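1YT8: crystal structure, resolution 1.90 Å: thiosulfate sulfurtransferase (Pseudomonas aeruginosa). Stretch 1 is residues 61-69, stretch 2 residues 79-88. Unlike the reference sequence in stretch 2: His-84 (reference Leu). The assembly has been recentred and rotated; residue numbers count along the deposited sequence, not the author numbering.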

# COMPACT_ATOMS: atom_id res chain seq x y z
N ARG A 61 -2.44 13.29 13.06
CA ARG A 61 -2.63 13.85 14.41
C ARG A 61 -1.29 13.88 15.14
O ARG A 61 -0.74 12.84 15.49
CB ARG A 61 -3.62 13.00 15.21
CG ARG A 61 -4.93 13.70 15.54
CD ARG A 61 -5.34 13.39 16.97
NE ARG A 61 -5.29 11.95 17.26
CZ ARG A 61 -5.31 11.44 18.49
NH1 ARG A 61 -5.38 12.25 19.54
NH2 ARG A 61 -5.25 10.13 18.67
N ARG A 62 -0.79 15.08 15.40
CA ARG A 62 0.50 15.24 16.06
C ARG A 62 0.59 14.64 17.46
O ARG A 62 1.68 14.33 17.92
CB ARG A 62 0.90 16.72 16.09
CG ARG A 62 1.02 17.36 14.71
CD ARG A 62 2.08 16.69 13.84
NE ARG A 62 2.39 17.46 12.63
CZ ARG A 62 1.66 17.46 11.52
NH1 ARG A 62 0.56 16.72 11.43
NH2 ARG A 62 2.03 18.21 10.49
N ASP A 63 -0.55 14.48 18.13
CA ASP A 63 -0.52 13.90 19.48
C ASP A 63 -1.00 12.45 19.52
O ASP A 63 -1.42 11.95 20.56
CB ASP A 63 -1.32 14.78 20.45
CG ASP A 63 -2.82 14.70 20.23
OD1 ASP A 63 -3.25 14.54 19.06
OD2 ASP A 63 -3.58 14.83 21.22
N THR A 64 -0.92 11.77 18.37
CA THR A 64 -1.30 10.35 18.30
C THR A 64 -0.25 9.55 19.05
O THR A 64 0.94 9.83 18.94
CB THR A 64 -1.29 9.82 16.84
OG1 THR A 64 -2.23 10.55 16.04
CG2 THR A 64 -1.64 8.34 16.81
N PRO A 65 -0.67 8.55 19.85
CA PRO A 65 0.33 7.76 20.57
C PRO A 65 1.11 6.93 19.55
O PRO A 65 0.59 5.96 18.99
CB PRO A 65 -0.53 6.88 21.48
CG PRO A 65 -1.73 7.74 21.74
CD PRO A 65 -2.03 8.29 20.37
N ILE A 66 2.36 7.33 19.29
CA ILE A 66 3.20 6.62 18.33
C ILE A 66 4.24 5.77 19.05
O ILE A 66 4.93 6.25 19.95
CB ILE A 66 3.95 7.60 17.41
CG1 ILE A 66 2.96 8.46 16.64
CG2 ILE A 66 4.86 6.82 16.45
CD1 ILE A 66 3.63 9.60 15.89
N THR A 67 4.35 4.51 18.64
CA THR A 67 5.33 3.60 19.22
C THR A 67 6.16 3.02 18.07
O THR A 67 5.63 2.29 17.23
CB THR A 67 4.65 2.45 20.01
OG1 THR A 67 3.86 2.99 21.07
CG2 THR A 67 5.71 1.52 20.60
N VAL A 68 7.44 3.36 18.03
CA VAL A 68 8.33 2.86 16.98
C VAL A 68 9.16 1.68 17.47
O VAL A 68 9.39 1.52 18.66
CB VAL A 68 9.29 3.98 16.48
CG1 VAL A 68 8.50 5.12 15.87
CG2 VAL A 68 10.14 4.49 17.63
N TYR A 69 9.63 0.85 16.53
CA TYR A 69 10.44 -0.29 16.91
C TYR A 69 11.25 -0.84 15.74
O TYR A 69 10.97 -0.54 14.58
CB TYR A 69 9.56 -1.42 17.47
CG TYR A 69 8.84 -2.25 16.41
CD1 TYR A 69 9.45 -3.38 15.86
CD2 TYR A 69 7.58 -1.88 15.94
CE1 TYR A 69 8.82 -4.13 14.85
CE2 TYR A 69 6.94 -2.62 14.93
CZ TYR A 69 7.57 -3.73 14.39
OH TYR A 69 6.96 -4.45 13.37
N ALA A 79 14.47 7.34 14.84
CA ALA A 79 13.13 7.63 14.36
C ALA A 79 12.35 8.43 15.41
O ALA A 79 11.68 9.41 15.08
CB ALA A 79 12.40 6.34 14.03
N ALA A 80 12.45 8.00 16.66
CA ALA A 80 11.75 8.68 17.75
C ALA A 80 12.15 10.14 17.87
O ALA A 80 11.30 11.01 18.06
CB ALA A 80 12.02 7.96 19.07
N GLN A 81 13.45 10.41 17.75
CA GLN A 81 13.96 11.78 17.85
C GLN A 81 13.48 12.65 16.69
O GLN A 81 13.07 13.79 16.89
CB GLN A 81 15.50 11.77 17.86
CG GLN A 81 16.12 13.15 18.03
CD GLN A 81 15.73 13.81 19.34
OE1 GLN A 81 15.89 13.22 20.41
NE2 GLN A 81 15.22 15.04 19.26
N ARG A 82 13.55 12.12 15.48
CA ARG A 82 13.11 12.88 14.32
C ARG A 82 11.64 13.19 14.41
O ARG A 82 11.19 14.26 14.01
CB ARG A 82 13.44 12.12 13.04
CG ARG A 82 14.93 12.13 12.76
CD ARG A 82 15.33 11.32 11.54
NE ARG A 82 16.77 11.37 11.35
CZ ARG A 82 17.44 10.64 10.46
NH1 ARG A 82 16.79 9.79 9.67
NH2 ARG A 82 18.76 10.75 10.37
N LEU A 83 10.86 12.26 14.96
CA LEU A 83 9.43 12.49 15.11
C LEU A 83 9.21 13.60 16.13
O LEU A 83 8.35 14.46 15.95
CB LEU A 83 8.72 11.21 15.55
CG LEU A 83 8.60 10.13 14.48
CD1 LEU A 83 8.19 8.79 15.11
CD2 LEU A 83 7.58 10.57 13.46
N HIS A 84 9.98 13.61 17.20
CA HIS A 84 9.82 14.67 18.18
C HIS A 84 10.10 16.03 17.55
O HIS A 84 9.36 16.99 17.72
CB HIS A 84 10.75 14.43 19.37
CG HIS A 84 10.73 15.56 20.37
ND1 HIS A 84 9.79 15.64 21.38
CD2 HIS A 84 11.44 16.71 20.44
CE1 HIS A 84 9.92 16.79 22.02
NE2 HIS A 84 10.92 17.46 21.47
N ASP A 85 11.19 16.08 16.79
CA ASP A 85 11.57 17.30 16.09
C ASP A 85 10.58 17.72 15.00
O ASP A 85 10.54 18.89 14.59
CB ASP A 85 12.98 17.14 15.52
CG ASP A 85 14.02 16.95 16.61
OD1 ASP A 85 13.93 17.62 17.65
OD2 ASP A 85 14.94 16.12 16.43
N LEU A 86 9.77 16.77 14.53
CA LEU A 86 8.77 17.09 13.51
C LEU A 86 7.48 17.58 14.15
O LEU A 86 6.54 17.97 13.46
CB LEU A 86 8.47 15.87 12.62
CG LEU A 86 9.59 15.49 11.64
CD1 LEU A 86 9.23 14.20 10.93
CD2 LEU A 86 9.80 16.63 10.65
N GLY A 87 7.44 17.56 15.48
CA GLY A 87 6.26 18.04 16.18
C GLY A 87 5.37 17.00 16.85
O GLY A 87 4.34 17.36 17.42
N TYR A 88 5.73 15.72 16.78
CA TYR A 88 4.91 14.69 17.41
C TYR A 88 5.18 14.66 18.92
O TYR A 88 6.30 14.45 19.36
CB TYR A 88 5.18 13.34 16.75
CG TYR A 88 4.59 13.29 15.36
CD1 TYR A 88 3.24 12.99 15.16
CD2 TYR A 88 5.36 13.60 14.24
CE1 TYR A 88 2.66 13.02 13.89
CE2 TYR A 88 4.80 13.63 12.96
CZ TYR A 88 3.45 13.34 12.79
OH TYR A 88 2.89 13.38 11.53
O HOH W 1 3.87 19.51 13.31

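The contact between strand 66-69 and helix 79-85 is chiefly apolar, and no direct hydrogen bond crosses it. The two elements run roughly antiparallel, at 149°, with their axes 9.4 Å apart at closest, a spacing that branched aliphatic side chains fill well. In the strand, alternate residues face the helix: Ile-66 and Val-68 direct their CA-to-CB bonds toward it, while Thr-67 and Tyr-69 point away. Val-68 spreads its two methyls over the helix, CG1 lying 3.8 Å from Leu-83 CD1 and CG2 lying 4.2 Å from Ala-80 CB. Alanine suits this part of the helix because its short side chain lets the backbones come close; the CA atoms of Val-68 and Ala-80 are 6.8 Å apart. Leu-83, one turn beyond Ala-79, reaches further, and its CD1 also meets Ile-66 CG2 at 4.1 Å. The longer arm of Ile-66 extends the apolar patch to the aromatic ring of Tyr-88, with Ile-66 CD1 3.5 Å from Tyr-88 CD1.

Tyr-88 is also packed against Arg-62. Arg-62 CD sits 3.9 Å from the centroid of the Tyr-88 ring and 20° off its normal, a CH-pi contact over the face. Arginine suits this exposed site because its methylene groups can cover an aromatic ring while its charged end remains available to polar partners. Near the plane of the same ring, Arg-61 O approaches Tyr-88 CE1 at 3.8 Å, where the ring's edge presents its weakly positive hydrogens.

The polar links are indirect or weak. Water 1 accepts a hydrogen bond from Arg-62 NE at 2.6 Å and donates one to Leu-86 O at 3.1 Å, bridging a donor and an acceptor that are themselves 4.3 Å apart. Close by, Tyr-88 CA lies 3.3 Å from Arg-62 O in a CA-H...O contact, with an angle of 142° at the hydrogen.

Local hydrogen bonds shape the backbone on each side. Arg-61 to Thr-64 form a type I turn, in which Arg-61 O accepts from Thr-64 N at 3.1 Å and from Thr-64 OG1 at 2.8 Å; threonine thus reinforces the turn with its hydroxyl. The helix finishes in a Schellman motif, with Gly-87 N bonded to His-84 O and Tyr-88 N to Leu-83 O, both at 3.0 Å. Gly-87 has a phi of 107°, at which a CB would jam against the carbonyl oxygen of Leu-86, so glycine fits the backbone here.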